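Local coordinates for acetylcholine-binding protein (Bulinus truncatus, PDB 2BJ0) that probably binds acetylcholine at its subunit interfaces, as a pentameric relative of the ligand-binding domain of nicotinic acetylcholine receptors, at residues K32-V37 against V49-A54; Q45-L50 against R117-C122; E95-D100 against V113-V118. One frame throughout, in Å; residues are numbered along the deposited sequence.

Contact 1: K32-V37 against V49-A54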
loop_
_atom_site.group_PDB
_atom_site.type_symbol
_atom_site.label_atom_id
_atom_site.label_comp_id
_atom_site.label_asym_id
_atom_site.label_seq_id
_atom_site.Cartn_x
_atom_site.Cartn_y
_atom_site.Cartn_z
ATOM N N LYS A 32 5.272 -2.112 -25.706
ATOM C CA LYS A 32 4.945 -0.826 -26.264
ATOM C C LYS A 32 5.536 0.229 -25.336
ATOM O O LYS A 32 5.090 0.369 -24.181
ATOM C CB LYS A 32 3.420 -0.637 -26.355
ATOM C CG LYS A 32 2.690 -1.649 -27.255
ATOM C CD LYS A 32 2.861 -1.250 -28.716
ATOM C CE LYS A 32 2.711 -2.442 -29.597
ATOM N NZ LYS A 32 2.921 -2.081 -31.028
ATOM N N LEU A 33 6.523 0.977 -25.829
ATOM C CA LEU A 33 7.043 2.103 -25.090
ATOM C C LEU A 33 6.119 3.280 -25.366
ATOM O O LEU A 33 6.061 3.750 -26.486
ATOM C CB LEU A 33 8.518 2.402 -25.435
ATOM C CG LEU A 33 9.208 3.575 -24.720
ATOM C CD1 LEU A 33 9.245 3.345 -23.205
ATOM C CD2 LEU A 33 10.633 3.801 -25.218
ATOM N N MET A 34 5.375 3.706 -24.333
ATOM C CA MET A 34 4.314 4.712 -24.471
ATOM C C MET A 34 4.771 6.149 -24.255
ATOM O O MET A 34 4.268 7.082 -24.900
ATOM C CB MET A 34 3.173 4.406 -23.493
ATOM C CG MET A 34 2.611 2.997 -23.610
ATOM S SD MET A 34 1.826 2.677 -25.200
ATOM C CE MET A 34 0.412 3.776 -25.110
ATOM N N ASN A 35 5.691 6.322 -23.318
ATOM C CA ASN A 35 6.106 7.628 -22.925
ATOM C C ASN A 35 7.424 7.517 -22.112
ATOM O O ASN A 35 7.685 6.493 -21.501
ATOM C CB ASN A 35 5.028 8.267 -22.066
ATOM C CG ASN A 35 5.086 9.768 -21.993
ATOM O OD1 ASN A 35 6.027 10.389 -22.482
ATOM N ND2 ASN A 35 4.065 10.375 -21.393
ATOM N N ILE A 36 8.204 8.549 -22.125
ATOM C CA ILE A 36 9.391 8.675 -21.276
ATOM C C ILE A 36 8.966 9.793 -20.375
ATOM O O ILE A 36 8.864 10.928 -20.828
ATOM C CB ILE A 36 10.652 9.015 -22.037
ATOM C CG1 ILE A 36 11.133 7.821 -22.879
ATOM C CG2 ILE A 36 11.739 9.456 -21.073
ATOM C CD1 ILE A 36 12.370 8.124 -23.694
ATOM N N VAL A 37 8.687 9.504 -19.094
ATOM C CA VAL A 37 8.116 10.540 -18.177
ATOM C C VAL A 37 9.107 11.289 -17.277
ATOM O O VAL A 37 8.763 12.345 -16.732
ATOM C CB VAL A 37 6.937 9.949 -17.382
ATOM C CG1 VAL A 37 5.781 9.645 -18.316
ATOM C CG2 VAL A 37 7.358 8.699 -16.638
ATOM N N VAL A 49 6.729 4.858 -19.385
ATOM C CA VAL A 49 5.518 4.034 -19.385
ATOM C C VAL A 49 5.630 2.962 -20.465
ATOM O O VAL A 49 5.900 3.257 -21.635
ATOM C CB VAL A 49 4.269 4.876 -19.575
ATOM C CG1 VAL A 49 3.004 3.989 -19.629
ATOM C CG2 VAL A 49 4.155 5.875 -18.430
ATOM N N LEU A 50 5.379 1.724 -20.059
ATOM C CA LEU A 50 5.622 0.551 -20.885
ATOM C C LEU A 50 4.439 -0.406 -20.740
ATOM O O LEU A 50 4.049 -0.758 -19.608
ATOM C CB LEU A 50 6.913 -0.116 -20.394
ATOM C CG LEU A 50 7.463 -1.365 -21.096
ATOM C CD1 LEU A 50 8.041 -1.018 -22.493
ATOM C CD2 LEU A 50 8.518 -2.063 -20.238
ATOM N N TRP A 51 3.831 -0.809 -21.861
ATOM C CA TRP A 51 2.957 -1.979 -21.842
ATOM C C TRP A 51 3.778 -3.202 -22.174
ATOM O O TRP A 51 4.556 -3.163 -23.123
ATOM C CB TRP A 51 1.859 -1.867 -22.894
ATOM C CG TRP A 51 0.977 -0.680 -22.798
ATOM C CD1 TRP A 51 0.977 0.312 -21.820
ATOM C CD2 TRP A 51 -0.080 -0.347 -23.699
ATOM N NE1 TRP A 51 -0.030 1.219 -22.078
ATOM C CE2 TRP A 51 -0.693 0.842 -23.218
ATOM C CE3 TRP A 51 -0.581 -0.932 -24.878
ATOM C CZ2 TRP A 51 -1.756 1.454 -23.879
ATOM C CZ3 TRP A 51 -1.660 -0.315 -25.530
ATOM C CH2 TRP A 51 -2.229 0.854 -25.019
ATOM N N THR A 52 3.609 -4.260 -21.382
ATOM C CA THR A 52 4.198 -5.572 -21.604
ATOM C C THR A 52 3.065 -6.435 -22.076
ATOM O O THR A 52 2.076 -6.549 -21.382
ATOM C CB THR A 52 4.755 -6.178 -20.292
ATOM O OG1 THR A 52 5.958 -5.496 -19.933
ATOM C CG2 THR A 52 5.265 -7.632 -20.514
ATOM N N GLN A 53 3.189 -7.027 -23.261
ATOM C CA GLN A 53 2.124 -7.856 -23.781
ATOM C C GLN A 53 2.574 -9.282 -23.675
ATOM O O GLN A 53 3.389 -9.716 -24.479
ATOM C CB GLN A 53 1.809 -7.502 -25.248
ATOM C CG GLN A 53 1.653 -6.013 -25.514
ATOM C CD GLN A 53 1.355 -5.657 -26.975
ATOM O OE1 GLN A 53 0.816 -4.592 -27.239
ATOM N NE2 GLN A 53 1.705 -6.544 -27.915
ATOM N N ALA A 54 2.074 -10.003 -22.672
ATOM C CA ALA A 54 2.528 -11.353 -22.411
ATOM C C ALA A 54 1.459 -12.367 -22.786
ATOM O O ALA A 54 0.299 -12.229 -22.378
ATOM C CB ALA A 54 2.895 -11.521 -20.934
#
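A classic beta bulge, in which M34 and N35 both face V49, interrupts the antiparallel hairpin made by strands 25-40 and 45-57 of this immunoglobulin-like fold. Before the bulge, K32 and W51 form a hydrogen-bonded pair, with K32 N 2.9 Å from W51 O and a matching bond from W51 N to K32 O; L33 and L50 follow as a non-hydrogen-bonded pair. The register then slips by one residue. V49 O takes the N-H of M34 (M34 N to V49 O 2.8 Å), while V49 N donates to N35 O, so a single residue on one strand satisfies two on the other.

The extra residue puts M34 on the same side of the sheet as W51. Its side chain is bent at both chi2 and chi3, which folds the thioether back over the indole. M34 SD stands 3.8 Å from the centroid of the five-membered ring of W51, only 15° off the ring normal, a Met-aromatic contact made over the face. The side chain starts against V49, where M34 CB is 3.9 Å from V49 CG1. K32 CG lies 3.5 Å from Q53 OE1, but the amine of K32 goes on to E163 and E156, and Q53 NE2 to E156.

W51 also meets W142 of the second subunit edge-to-face, and Q53 packs on C186 of that subunit, consistent with the interface agonist site of this family. The thioether methyl lies by the six-membered ring, with M34 CE 3.4 Å from W51 CZ2.

Contact 2: Q45-L50 against R117-C122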
loop_
_atom_site.group_PDB
_atom_site.type_symbol
_atom_site.label_atom_id
_atom_site.label_comp_id
_atom_site.label_asym_id
_atom_site.label_seq_id
_atom_site.Cartn_x
_atom_site.Cartn_y
_atom_site.Cartn_z
ATOM N N GLN A 45 18.813 8.868 -14.316
ATOM C CA GLN A 45 17.688 7.969 -14.156
ATOM C C GLN A 45 16.574 8.332 -15.125
ATOM O O GLN A 45 16.316 9.516 -15.395
ATOM C CB GLN A 45 17.169 7.998 -12.703
ATOM C CG GLN A 45 18.208 7.487 -11.716
ATOM C CD GLN A 45 17.783 7.652 -10.253
ATOM O OE1 GLN A 45 16.634 7.977 -9.977
ATOM N NE2 GLN A 45 18.726 7.429 -9.322
ATOM N N VAL A 46 15.903 7.294 -15.621
ATOM C CA VAL A 46 14.848 7.394 -16.651
ATOM C C VAL A 46 13.642 6.622 -16.173
ATOM O O VAL A 46 13.805 5.556 -15.572
ATOM C CB VAL A 46 15.336 6.779 -18.000
ATOM C CG1 VAL A 46 14.193 6.662 -18.988
ATOM C CG2 VAL A 46 16.439 7.677 -18.585
ATOM N N GLU A 47 12.451 7.180 -16.387
ATOM C CA GLU A 47 11.182 6.518 -16.066
ATOM C C GLU A 47 10.398 6.518 -17.354
ATOM O O GLU A 47 10.276 7.537 -18.013
ATOM C CB GLU A 47 10.340 7.295 -15.016
ATOM C CG GLU A 47 10.832 7.310 -13.588
ATOM C CD GLU A 47 9.721 7.690 -12.588
ATOM O OE1 GLU A 47 8.699 8.308 -12.985
ATOM O OE2 GLU A 47 9.858 7.352 -11.391
ATOM N N VAL A 48 9.866 5.358 -17.698
ATOM C CA VAL A 48 9.088 5.177 -18.902
ATOM C C VAL A 48 7.719 4.638 -18.518
ATOM O O VAL A 48 7.558 4.054 -17.457
ATOM C CB VAL A 48 9.773 4.146 -19.879
ATOM C CG1 VAL A 48 11.145 4.623 -20.308
ATOM C CG2 VAL A 48 9.855 2.775 -19.262
ATOM N N VAL A 49 6.729 4.858 -19.385
ATOM C CA VAL A 49 5.518 4.034 -19.385
ATOM C C VAL A 49 5.630 2.962 -20.465
ATOM O O VAL A 49 5.900 3.257 -21.635
ATOM C CB VAL A 49 4.269 4.876 -19.575
ATOM C CG1 VAL A 49 3.004 3.989 -19.629
ATOM C CG2 VAL A 49 4.155 5.875 -18.430
ATOM N N LEU A 50 5.379 1.724 -20.059
ATOM C CA LEU A 50 5.622 0.551 -20.885
ATOM C C LEU A 50 4.439 -0.406 -20.740
ATOM O O LEU A 50 4.049 -0.758 -19.608
ATOM C CB LEU A 50 6.913 -0.116 -20.394
ATOM C CG LEU A 50 7.463 -1.365 -21.096
ATOM C CD1 LEU A 50 8.041 -1.018 -22.493
ATOM C CD2 LEU A 50 8.518 -2.063 -20.238
ATOM N N ARG A 117 4.765 1.900 -14.963
ATOM C CA ARG A 117 5.780 2.942 -14.912
ATOM C C ARG A 117 7.021 2.349 -14.260
ATOM O O ARG A 117 6.960 1.943 -13.098
ATOM C CB ARG A 117 5.297 4.172 -14.107
ATOM C CG ARG A 117 6.401 5.212 -14.035
ATOM C CD ARG A 117 6.033 6.570 -13.426
ATOM N NE ARG A 117 5.258 6.467 -12.195
ATOM C CZ ARG A 117 5.451 7.223 -11.125
ATOM N NH1 ARG A 117 6.437 8.115 -11.091
ATOM N NH2 ARG A 117 4.675 7.061 -10.068
ATOM N N VAL A 118 8.132 2.322 -15.015
ATOM C CA VAL A 118 9.379 1.639 -14.666
ATOM C C VAL A 118 10.566 2.617 -14.639
ATOM O O VAL A 118 10.779 3.366 -15.590
ATOM C CB VAL A 118 9.715 0.513 -15.709
ATOM C CG1 VAL A 118 10.847 -0.360 -15.209
ATOM C CG2 VAL A 118 8.517 -0.381 -15.931
ATOM N N ARG A 119 11.355 2.562 -13.567
ATOM C CA ARG A 119 12.479 3.449 -13.365
ATOM C C ARG A 119 13.780 2.666 -13.368
ATOM O O ARG A 119 13.869 1.593 -12.784
ATOM C CB ARG A 119 12.336 4.184 -12.012
ATOM C CG ARG A 119 13.349 5.352 -11.798
ATOM C CD ARG A 119 13.353 5.882 -10.322
ATOM N NE ARG A 119 12.042 6.452 -10.002
ATOM C CZ ARG A 119 11.567 6.684 -8.766
ATOM N NH1 ARG A 119 12.285 6.375 -7.687
ATOM N NH2 ARG A 119 10.345 7.210 -8.622
ATOM N N PHE A 120 14.813 3.240 -13.983
ATOM C CA PHE A 120 16.102 2.549 -14.104
ATOM C C PHE A 120 17.210 3.549 -14.405
ATOM O O PHE A 120 16.925 4.671 -14.762
ATOM C CB PHE A 120 16.008 1.466 -15.185
ATOM C CG PHE A 120 15.622 1.996 -16.525
ATOM C CD1 PHE A 120 16.608 2.448 -17.423
ATOM C CD2 PHE A 120 14.284 2.067 -16.894
ATOM C CE1 PHE A 120 16.264 2.967 -18.677
ATOM C CE2 PHE A 120 13.928 2.587 -18.131
ATOM C CZ PHE A 120 14.921 3.032 -19.034
ATOM N N THR A 121 18.479 3.164 -14.223
ATOM C CA THR A 121 19.566 4.102 -14.482
ATOM C C THR A 121 20.043 3.983 -15.914
ATOM O O THR A 121 19.967 2.919 -16.514
ATOM C CB THR A 121 20.777 3.930 -13.506
ATOM O OG1 THR A 121 21.390 2.670 -13.730
ATOM C CG2 THR A 121 20.309 3.775 -12.097
ATOM N N CYS A 122 20.542 5.102 -16.433
ATOM C CA CYS A 122 20.970 5.227 -17.791
ATOM C C CYS A 122 21.943 6.384 -17.775
ATOM O O CYS A 122 21.689 7.383 -17.106
ATOM C CB CYS A 122 19.770 5.586 -18.691
ATOM S SG CYS A 122 20.146 5.481 -20.488
#
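E47 reaches across from strand 45-57 to two arginines of strand 109-121, and each carboxylate oxygen goes to a different one. R119, its non-hydrogen-bonded pair mate, lies alongside and pointing the same way. E47 runs extended beyond CG, and R119 leaves with CG anti to the backbone N; the bend at chi3 brings R119 NE to the carboxylate, which R119 grips side-on with NE and NH2, both on one oxygen. R119 NE is 2.7 Å from E47 OE2 and approaches on the anti lone pair; R119 NH2, 2.8 Å from the same E47 OE2, comes nearly along its C-O axis. The two flat groups are almost coplanar, 12° apart. R117 meets the carboxylate differently: its guanidinium is turned 76° from the carboxylate plane, and NH1 approaches E47 OE1 on the syn side, at 3.0 Å.

The other face of the sheet is apolar. F120 holds CG between the backbone N and the carbonyl carbon (chi1 58°), the crowded position, and this starts its ring across toward V46. V46 CB lies over the face of the F120 ring, 4.3 Å from its centroid, and V46 CG1 touches F120 CZ at 3.7 Å. V48 comes to the rim instead, with CG1 4.1 Å from F120 CE2. F198, C135 and I137 of the second sheet pack against F120, so this side belongs to the sandwich core. At the end of the strand, V46 CG2 meets C122 CB at 3.9 Å, and C122 is bonded to C135 in the disulfide that defines the Cys-loop.

With three donors from two cations around a buried carboxylate, E47 probably stays ionised; its two bonds to R119 are likely to hold that guanidinium near the carboxylate plane, while R117 is held by E47 on NH1 and by E95 on NH2.

Contact 3: E95-D100 against V113-V118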
loop_
_atom_site.group_PDB
_atom_site.type_symbol
_atom_site.label_atom_id
_atom_site.label_comp_id
_atom_site.label_asym_id
_atom_site.label_seq_id
_atom_site.Cartn_x
_atom_site.Cartn_y
_atom_site.Cartn_z
ATOM N N GLU A 95 5.220 0.488 -11.167
ATOM C CA GLU A 95 3.905 0.843 -10.692
ATOM C C GLU A 95 2.916 0.449 -11.756
ATOM O O GLU A 95 3.053 0.844 -12.930
ATOM C CB GLU A 95 3.826 2.340 -10.413
ATOM C CG GLU A 95 2.487 2.757 -9.822
ATOM C CD GLU A 95 2.494 4.181 -9.329
ATOM O OE1 GLU A 95 2.414 5.099 -10.152
ATOM O OE2 GLU A 95 2.589 4.384 -8.092
ATOM N N LEU A 96 1.952 -0.381 -11.367
ATOM C CA LEU A 96 0.907 -0.799 -12.272
ATOM C C LEU A 96 -0.106 0.313 -12.497
ATOM O O LEU A 96 -0.629 0.927 -11.525
ATOM C CB LEU A 96 0.238 -2.074 -11.757
ATOM C CG LEU A 96 -0.920 -2.652 -12.558
ATOM C CD1 LEU A 96 -0.387 -3.270 -13.839
ATOM C CD2 LEU A 96 -1.642 -3.708 -11.689
ATOM N N LEU A 97 -0.392 0.569 -13.778
ATOM C CA LEU A 97 -1.231 1.692 -14.194
ATOM C C LEU A 97 -2.579 1.297 -14.807
ATOM O O LEU A 97 -3.397 2.157 -15.171
ATOM C CB LEU A 97 -0.440 2.560 -15.185
ATOM C CG LEU A 97 0.990 2.999 -14.854
ATOM C CD1 LEU A 97 1.639 3.674 -16.089
ATOM C CD2 LEU A 97 0.951 3.978 -13.707
ATOM N N SER A 98 -2.833 0.008 -14.931
ATOM C CA SER A 98 -4.032 -0.476 -15.626
ATOM C C SER A 98 -4.673 -1.545 -14.728
ATOM O O SER A 98 -4.050 -1.984 -13.767
ATOM C CB SER A 98 -3.605 -1.129 -16.940
ATOM O OG SER A 98 -2.601 -2.092 -16.672
ATOM N N ALA A 99 -5.888 -1.981 -15.059
ATOM C CA ALA A 99 -6.597 -3.018 -14.304
ATOM C C ALA A 99 -5.857 -4.352 -14.401
ATOM O O ALA A 99 -5.367 -4.714 -15.461
ATOM C CB ALA A 99 -7.997 -3.169 -14.842
ATOM N N ASP A 100 -5.770 -5.084 -13.295
ATOM C CA ASP A 100 -4.955 -6.305 -13.268
ATOM C C ASP A 100 -5.776 -7.547 -13.598
ATOM O O ASP A 100 -6.204 -8.284 -12.707
ATOM C CB ASP A 100 -4.265 -6.447 -11.911
ATOM C CG ASP A 100 -2.888 -7.059 -12.017
ATOM O OD1 ASP A 100 -2.379 -7.227 -13.156
ATOM O OD2 ASP A 100 -2.237 -7.401 -11.008
ATOM N N VAL A 113 -1.662 -7.848 -20.351
ATOM C CA VAL A 113 -1.038 -6.626 -20.824
ATOM C C VAL A 113 -1.050 -5.615 -19.707
ATOM O O VAL A 113 -1.893 -4.749 -19.692
ATOM C CB VAL A 113 -1.752 -6.021 -22.065
ATOM C CG1 VAL A 113 -0.943 -4.809 -22.619
ATOM C CG2 VAL A 113 -1.934 -7.063 -23.163
ATOM N N PRO A 114 -0.104 -5.714 -18.785
ATOM C CA PRO A 114 0.052 -4.681 -17.776
ATOM C C PRO A 114 0.669 -3.364 -18.334
ATOM O O PRO A 114 1.659 -3.417 -19.053
ATOM C CB PRO A 114 1.004 -5.328 -16.743
ATOM C CG PRO A 114 1.724 -6.428 -17.447
ATOM C CD PRO A 114 0.876 -6.814 -18.636
ATOM N N SER A 115 0.085 -2.205 -18.020
ATOM C CA SER A 115 0.802 -0.958 -18.241
ATOM C C SER A 115 1.554 -0.584 -16.962
ATOM O O SER A 115 0.898 -0.445 -15.882
ATOM C CB SER A 115 -0.160 0.150 -18.656
ATOM O OG SER A 115 0.574 1.361 -18.891
ATOM N N GLN A 116 2.885 -0.404 -17.032
ATOM C CA GLN A 116 3.663 -0.048 -15.813
ATOM C C GLN A 116 4.611 1.111 -16.016
ATOM O O GLN A 116 5.201 1.275 -17.100
ATOM C CB GLN A 116 4.479 -1.234 -15.277
ATOM C CG GLN A 116 3.676 -2.546 -15.070
ATOM C CD GLN A 116 4.576 -3.747 -14.995
ATOM O OE1 GLN A 116 5.079 -4.256 -16.035
ATOM N NE2 GLN A 116 4.816 -4.202 -13.804
ATOM N N ARG A 117 4.765 1.900 -14.963
ATOM C CA ARG A 117 5.780 2.942 -14.912
ATOM C C ARG A 117 7.021 2.349 -14.260
ATOM O O ARG A 117 6.960 1.943 -13.098
ATOM C CB ARG A 117 5.297 4.172 -14.107
ATOM C CG ARG A 117 6.401 5.212 -14.035
ATOM C CD ARG A 117 6.033 6.570 -13.426
ATOM N NE ARG A 117 5.258 6.467 -12.195
ATOM C CZ ARG A 117 5.451 7.223 -11.125
ATOM N NH1 ARG A 117 6.437 8.115 -11.091
ATOM N NH2 ARG A 117 4.675 7.061 -10.068
ATOM N N VAL A 118 8.132 2.322 -15.015
ATOM C CA VAL A 118 9.379 1.639 -14.666
ATOM C C VAL A 118 10.566 2.617 -14.639
ATOM O O VAL A 118 10.779 3.366 -15.590
ATOM C CB VAL A 118 9.715 0.513 -15.709
ATOM C CG1 VAL A 118 10.847 -0.360 -15.209
ATOM C CG2 VAL A 118 8.517 -0.381 -15.931
HETATM O O HOH W 1 -3.015 -4.843 -16.422
#
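E95 and R117 lie side by side on neighbouring strands, pointing the same way, and close a salt bridge at their ends. R117 NH2 is 3.0 Å from E95 OE1, in a nearly straight bond that lies in the guanidinium plane but comes from above the carboxylate plane. E95 holds CG anti to the backbone N (chi1 -176°), and its extended chain runs beside that of R117. Beneath this bridge the two backbones exchange a pair of hydrogen bonds, E95 N to R117 O and R117 N to E95 O.

The strand pairing ends after L96, whose CD1 rests 3.8 Å from P114 CB. L97 still donates, its N 2.7 Å from S115 O, and its CD1 turns back to lie 3.8 Å from R117 N. The next bond comes from a side chain: S98 OG, set between its own backbone N and carbonyl carbon, accepts from S115 N at 3.0 Å. A water 2.8 Å from S98 OG lies between the loop and the strand, with a weak bond to V113 O. A short antiparallel pairing, E95 with R117 and L96 with Q116, thus gives way to a loop held by a serine side chain, at an edge facing the neighbouring subunit.

E95 OE1 has a second donor, A93 N of the second subunit, and R117 NH1 goes to E47. An alanine at E95 would probably leave R117 NH2 and that neighbouring amide each without this acceptor, and the guanidinium freer to turn about its remaining partner.

Further out, V49 and W51 of strand 45-57 pack on S115, and V49 also on L97, while F87 of strand 85-87 touches Q116. The short strand 95-96 thus borders strand 109-121, which has strand 45-57 along its other edge and the second subunit close by.

From the N terminus, contact 1 comes first: strand 25-40 turns back into strand 45-57, closing a hairpin. Contact 2 then takes the start of that second strand to residues 117-122, a long closure that crosses contact 1, because 45-50 starts inside the loop that contact 1 closes and pairs far beyond it; residues 49 and 50 serve both. Contact 3 closes a shorter loop, from 95-100 to 113-118, within the span of contact 2, and shares R117 and V118 with it. Locally, strands 25-40, 45-57, 109-121 and 95-96 lie in that order across one sheet. Ties join them: V37 N probably bonds to E47 O, and Q116 N to L50 O. All three touch the second subunit.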